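Local structure of phenyl-3-pyruvate decarboxylase (Azospirillum brasilense, 2NXW) at residues G448-G460 with L494-M506. The protein decarboxylates indole-3-pyruvate to indole-3-acetaldehyde, a step of auxin biosynthesis, using thiamine diphosphate and a metal ion in each subunit. Sequence-based numbering, arbitrary orientation.
With MG (magnesium ion), chain C; TPP (thiamine diphosphate), chain E.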
loop_
_atom_site.group_PDB
_atom_site.type_symbol
_atom_site.label_atom_id
_atom_site.label_comp_id
_atom_site.label_asym_id
_atom_site.label_seq_id
_atom_site.Cartn_x
_atom_site.Cartn_y
_atom_site.Cartn_z
ATOM N N GLY A 448 34.737 -10.357 -7.149
ATOM C CA GLY A 448 35.279 -10.688 -5.837
ATOM C C GLY A 448 34.963 -12.117 -5.420
ATOM O O GLY A 448 34.201 -12.821 -6.084
ATOM N N ASP A 449 35.541 -12.568 -4.310
ATOM C CA ASP A 449 35.297 -13.922 -3.849
ATOM C C ASP A 449 33.850 -14.164 -3.408
ATOM O O ASP A 449 33.275 -15.218 -3.682
ATOM C CB ASP A 449 36.300 -14.318 -2.731
ATOM C CG ASP A 449 36.343 -13.333 -1.558
ATOM O OD1 ASP A 449 36.497 -12.105 -1.767
ATOM O OD2 ASP A 449 36.263 -13.831 -0.417
ATOM N N GLY A 450 33.261 -13.182 -2.737
ATOM C CA GLY A 450 31.880 -13.334 -2.311
ATOM C C GLY A 450 30.955 -13.475 -3.506
ATOM O O GLY A 450 30.081 -14.356 -3.537
ATOM N N ALA A 451 31.151 -12.620 -4.505
ATOM C CA ALA A 451 30.309 -12.682 -5.703
ATOM C C ALA A 451 30.559 -13.945 -6.524
ATOM O O ALA A 451 29.623 -14.506 -7.099
ATOM C CB ALA A 451 30.525 -11.462 -6.564
ATOM N N PHE A 452 31.809 -14.394 -6.589
ATOM C CA PHE A 452 32.085 -15.596 -7.354
ATOM C C PHE A 452 31.364 -16.797 -6.734
ATOM O O PHE A 452 30.896 -17.676 -7.444
ATOM C CB PHE A 452 33.589 -15.860 -7.417
ATOM C CG PHE A 452 33.973 -16.872 -8.455
ATOM C CD1 PHE A 452 34.374 -16.467 -9.724
ATOM C CD2 PHE A 452 33.891 -18.231 -8.176
ATOM C CE1 PHE A 452 34.690 -17.420 -10.708
ATOM C CE2 PHE A 452 34.199 -19.184 -9.152
ATOM C CZ PHE A 452 34.599 -18.766 -10.421
ATOM N N GLN A 453 31.289 -16.845 -5.404
ATOM C CA GLN A 453 30.600 -17.942 -4.736
ATOM C C GLN A 453 29.128 -18.002 -5.148
ATOM O O GLN A 453 28.489 -19.040 -5.046
ATOM C CB GLN A 453 30.676 -17.775 -3.215
ATOM C CG GLN A 453 32.053 -17.963 -2.624
ATOM C CD GLN A 453 32.062 -17.619 -1.164
ATOM O OE1 GLN A 453 31.040 -17.735 -0.483
ATOM N NE2 GLN A 453 33.220 -17.212 -0.660
ATOM N N MET A 454 28.600 -16.870 -5.600
ATOM C CA MET A 454 27.209 -16.803 -6.029
ATOM C C MET A 454 26.976 -17.299 -7.453
ATOM O O MET A 454 26.153 -18.189 -7.673
ATOM C CB MET A 454 26.689 -15.359 -5.946
ATOM C CG MET A 454 26.676 -14.762 -4.541
ATOM S SD MET A 454 26.042 -13.062 -4.614
ATOM C CE MET A 454 25.798 -12.718 -2.853
ATOM N N THR A 455 27.730 -16.741 -8.400
ATOM C CA THR A 455 27.502 -17.053 -9.809
ATOM C C THR A 455 28.738 -17.311 -10.657
ATOM O O THR A 455 28.613 -17.453 -11.872
ATOM C CB THR A 455 26.743 -15.894 -10.476
ATOM O OG1 THR A 455 27.574 -14.728 -10.435
ATOM C CG2 THR A 455 25.412 -15.624 -9.761
ATOM N N GLY A 456 29.921 -17.380 -10.056
ATOM C CA GLY A 456 31.121 -17.619 -10.848
ATOM C C GLY A 456 31.132 -18.989 -11.516
ATOM O O GLY A 456 31.789 -19.188 -12.547
ATOM N N TRP A 457 30.393 -19.926 -10.931
ATOM C CA TRP A 457 30.296 -21.302 -11.415
ATOM C C TRP A 457 29.728 -21.398 -12.827
ATOM O O TRP A 457 29.863 -22.437 -13.492
ATOM C CB TRP A 457 29.427 -22.107 -10.434
ATOM C CG TRP A 457 29.767 -21.768 -9.008
ATOM C CD1 TRP A 457 28.997 -21.061 -8.125
ATOM C CD2 TRP A 457 31.009 -22.027 -8.339
ATOM N NE1 TRP A 457 29.684 -20.864 -6.953
ATOM C CE2 TRP A 457 30.921 -21.444 -7.057
ATOM C CE3 TRP A 457 32.191 -22.686 -8.709
ATOM C CZ2 TRP A 457 31.972 -21.500 -6.130
ATOM C CZ3 TRP A 457 33.240 -22.738 -7.796
ATOM C CH2 TRP A 457 33.122 -22.146 -6.517
ATOM N N GLU A 458 29.091 -20.329 -13.281
ATOM C CA GLU A 458 28.535 -20.332 -14.625
ATOM C C GLU A 458 29.628 -20.506 -15.679
ATOM O O GLU A 458 29.339 -20.853 -16.822
ATOM C CB GLU A 458 27.740 -19.055 -14.868
ATOM C CG GLU A 458 26.481 -18.948 -14.019
ATOM C CD GLU A 458 25.393 -19.937 -14.407
ATOM O OE1 GLU A 458 25.434 -20.489 -15.527
ATOM O OE2 GLU A 458 24.475 -20.145 -13.585
ATOM N N LEU A 459 30.885 -20.309 -15.283
ATOM C CA LEU A 459 31.999 -20.480 -16.209
ATOM C C LEU A 459 32.056 -21.916 -16.733
ATOM O O LEU A 459 32.673 -22.171 -17.772
ATOM C CB LEU A 459 33.318 -20.111 -15.526
ATOM C CG LEU A 459 33.555 -18.613 -15.309
ATOM C CD1 LEU A 459 34.768 -18.452 -14.391
ATOM C CD2 LEU A 459 33.800 -17.900 -16.652
ATOM N N GLY A 460 31.428 -22.852 -16.024
ATOM C CA GLY A 460 31.414 -24.234 -16.489
ATOM C C GLY A 460 30.688 -24.401 -17.820
ATOM O O GLY A 460 30.758 -25.470 -18.450
ATOM N N LEU A 494 35.393 -14.340 5.447
ATOM C CA LEU A 494 34.991 -15.539 4.731
ATOM C C LEU A 494 36.110 -16.562 4.824
ATOM O O LEU A 494 37.231 -16.246 5.237
ATOM C CB LEU A 494 34.663 -15.223 3.264
ATOM C CG LEU A 494 33.538 -14.190 3.064
ATOM C CD1 LEU A 494 33.303 -13.939 1.579
ATOM C CD2 LEU A 494 32.245 -14.680 3.725
ATOM N N ASP A 495 35.791 -17.790 4.438
ATOM C CA ASP A 495 36.743 -18.890 4.492
ATOM C C ASP A 495 37.607 -18.877 3.236
ATOM O O ASP A 495 37.400 -18.069 2.325
ATOM C CB ASP A 495 35.970 -20.210 4.572
ATOM C CG ASP A 495 36.697 -21.279 5.346
ATOM O OD1 ASP A 495 37.931 -21.184 5.506
ATOM O OD2 ASP A 495 36.019 -22.236 5.781
ATOM N N ASP A 496 38.577 -19.778 3.207
ATOM C CA ASP A 496 39.473 -19.927 2.067
ATOM C C ASP A 496 38.822 -20.894 1.090
ATOM O O ASP A 496 38.506 -22.017 1.452
ATOM C CB ASP A 496 40.824 -20.493 2.543
ATOM C CG ASP A 496 41.763 -20.845 1.396
ATOM O OD1 ASP A 496 41.967 -19.991 0.512
ATOM O OD2 ASP A 496 42.307 -21.974 1.395
ATOM N N TRP A 497 38.544 -20.420 -0.125
ATOM C CA TRP A 497 37.988 -21.268 -1.183
ATOM C C TRP A 497 39.105 -21.259 -2.231
ATOM O O TRP A 497 39.617 -20.188 -2.577
ATOM C CB TRP A 497 36.722 -20.654 -1.795
ATOM C CG TRP A 497 35.525 -20.608 -0.887
ATOM C CD1 TRP A 497 35.449 -20.021 0.355
ATOM C CD2 TRP A 497 34.202 -21.067 -1.195
ATOM N NE1 TRP A 497 34.153 -20.078 0.826
ATOM C CE2 TRP A 497 33.369 -20.713 -0.103
ATOM C CE3 TRP A 497 33.637 -21.736 -2.292
ATOM C CZ2 TRP A 497 32.002 -21.006 -0.079
ATOM C CZ3 TRP A 497 32.271 -22.028 -2.271
ATOM C CH2 TRP A 497 31.473 -21.658 -1.168
ATOM N N ARG A 498 39.498 -22.437 -2.716
ATOM C CA ARG A 498 40.569 -22.528 -3.711
ATOM C C ARG A 498 39.928 -22.508 -5.094
ATOM O O ARG A 498 39.770 -23.540 -5.742
ATOM C CB ARG A 498 41.372 -23.814 -3.517
ATOM C CG ARG A 498 42.406 -23.762 -2.398
ATOM C CD ARG A 498 41.798 -23.663 -1.026
ATOM N NE ARG A 498 41.004 -24.846 -0.709
ATOM C CZ ARG A 498 40.640 -25.195 0.519
ATOM N NH1 ARG A 498 39.914 -26.286 0.703
ATOM N NH2 ARG A 498 41.016 -24.459 1.557
ATOM N N PHE A 499 39.551 -21.317 -5.531
ATOM C CA PHE A 499 38.856 -21.163 -6.801
ATOM C C PHE A 499 39.656 -21.610 -8.018
ATOM O O PHE A 499 39.112 -22.293 -8.899
ATOM C CB PHE A 499 38.408 -19.706 -6.956
ATOM C CG PHE A 499 37.435 -19.242 -5.886
ATOM C CD1 PHE A 499 36.123 -19.712 -5.860
ATOM C CD2 PHE A 499 37.824 -18.288 -4.946
ATOM C CE1 PHE A 499 35.199 -19.225 -4.916
ATOM C CE2 PHE A 499 36.911 -17.799 -3.999
ATOM C CZ PHE A 499 35.601 -18.264 -3.989
ATOM N N ALA A 500 40.935 -21.248 -8.070
ATOM C CA ALA A 500 41.763 -21.649 -9.206
ATOM C C ALA A 500 41.782 -23.168 -9.316
ATOM O O ALA A 500 41.737 -23.703 -10.429
ATOM C CB ALA A 500 43.186 -21.108 -9.062
ATOM N N ASP A 501 41.857 -23.859 -8.178
ATOM C CA ASP A 501 41.867 -25.324 -8.162
ATOM C C ASP A 501 40.560 -25.940 -8.652
ATOM O O ASP A 501 40.504 -27.128 -8.978
ATOM C CB ASP A 501 42.114 -25.858 -6.749
ATOM C CG ASP A 501 43.543 -25.671 -6.270
ATOM O OD1 ASP A 501 44.437 -25.339 -7.081
ATOM O OD2 ASP A 501 43.762 -25.883 -5.052
ATOM N N MET A 502 39.490 -25.154 -8.673
ATOM C CA MET A 502 38.205 -25.672 -9.114
ATOM C C MET A 502 37.933 -25.400 -10.592
ATOM O O MET A 502 36.974 -25.926 -11.153
ATOM C CB MET A 502 37.094 -25.056 -8.255
ATOM C CG MET A 502 37.231 -25.389 -6.776
ATOM S SD MET A 502 36.015 -24.509 -5.722
ATOM C CE MET A 502 34.591 -25.458 -6.031
ATOM N N ALA A 503 38.789 -24.602 -11.226
ATOM C CA ALA A 503 38.578 -24.252 -12.628
ATOM C C ALA A 503 38.624 -25.423 -13.596
ATOM O O ALA A 503 37.826 -25.476 -14.536
ATOM C CB ALA A 503 39.591 -23.194 -13.067
ATOM N N ALA A 504 39.553 -26.348 -13.388
ATOM C CA ALA A 504 39.665 -27.475 -14.307
ATOM C C ALA A 504 38.383 -28.294 -14.386
ATOM O O ALA A 504 38.019 -28.777 -15.458
ATOM C CB ALA A 504 40.841 -28.370 -13.912
ATOM N N GLY A 505 37.699 -28.443 -13.255
ATOM C CA GLY A 505 36.464 -29.212 -13.233
ATOM C C GLY A 505 35.364 -28.571 -14.063
ATOM O O GLY A 505 34.391 -29.235 -14.445
ATOM N N MET A 506 35.531 -27.278 -14.339
ATOM C CA MET A 506 34.588 -26.500 -15.134
ATOM C C MET A 506 35.076 -26.280 -16.560
ATOM O O MET A 506 34.464 -25.531 -17.321
ATOM C CB MET A 506 34.343 -25.129 -14.498
ATOM C CG MET A 506 33.589 -25.176 -13.207
ATOM S SD MET A 506 33.204 -23.520 -12.639
ATOM C CE MET A 506 34.748 -23.000 -11.884
HETATM MG MG MG C . 35.962 -10.222 -1.151
HETATM N "N1'" TPP E . 23.543 -9.659 -1.838
HETATM C "C2'" TPP E . 23.435 -9.252 -3.113
HETATM C CM2 TPP E . 22.734 -10.144 -4.125
HETATM N "N3'" TPP E . 23.927 -8.071 -3.499
HETATM C "C4'" TPP E . 24.558 -7.231 -2.630
HETATM N "N4'" TPP E . 24.979 -6.011 -3.065
HETATM C "C5'" TPP E . 24.756 -7.649 -1.274
HETATM C "C6'" TPP E . 24.198 -8.890 -0.904
HETATM C "C7'" TPP E . 25.500 -6.788 -0.228
HETATM N N3 TPP E . 26.996 -6.610 -0.517
HETATM C C2 TPP E . 27.401 -5.474 -1.092
HETATM S S1 TPP E . 29.143 -5.646 -1.205
HETATM C C5 TPP E . 29.263 -7.235 -0.455
HETATM C C4 TPP E . 27.941 -7.546 -0.150
HETATM C CM4 TPP E . 27.576 -8.886 0.548
HETATM C C6 TPP E . 30.516 -7.986 -0.242
HETATM C C7 TPP E . 31.103 -8.404 -1.604
HETATM O O7 TPP E . 32.149 -9.289 -1.293
HETATM P PA TPP E . 33.082 -9.581 -2.539
HETATM O O1A TPP E . 32.322 -10.127 -3.745
HETATM O O2A TPP E . 34.100 -10.594 -2.019
HETATM O O3A TPP E . 33.865 -8.276 -3.010
HETATM P PB TPP E . 34.682 -7.332 -1.923
HETATM O O1B TPP E . 35.481 -8.211 -0.959
HETATM O O2B TPP E . 35.595 -6.448 -2.820
HETATM O O3B TPP E . 33.711 -6.431 -1.174
HETATM O O HOH W 1 35.786 -16.470 -0.133
HETATM O O HOH W 2 33.772 -24.336 -19.732
HETATM O O HOH W 3 36.918 -9.644 -2.965
#
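M506, W457 and F499 bury the most surface where 494-506 packs against helix 449-455, which starts within the GDG sequence (448-450) of the thiamine diphosphate-binding motif of this family. At its start, D449 OD1 binds magnesium at 2.0 Å, together with N476 OD1 and S478 O, and the backbone N of G450 and of A451 hydrogen-bond to the diphosphate. Farther along, F452, Q453 and W457 meet 494-506. F499 points its ring edge at Q453 CG and at W457 CH2, 3.9 Å from F499 CD1. F452 lies obliquely against the same ring, with planes at 64°. The W457 indole is held by a hydrogen bond from its NE1 to Q453 O (2.9 Å), in the ring plane but above the carbonyl plane. M502 bends at its last torsion (chi3 77°), bringing its CE to 3.5 Å from W457 CZ3, with SD at the ring edge in a Met-aromatic contact. W457 also stacks on W457 of the second subunit. The Q453 amide lies nearly flat over W497, planes 13° apart, and its OE1 is hydrogen-bonded to S66 OG of that subunit. At the far end, M506 sets its SD 3.6 Å from W457 O, and G460 CA makes a nearly straight C-H...O contact with M506 O at 3.4 Å.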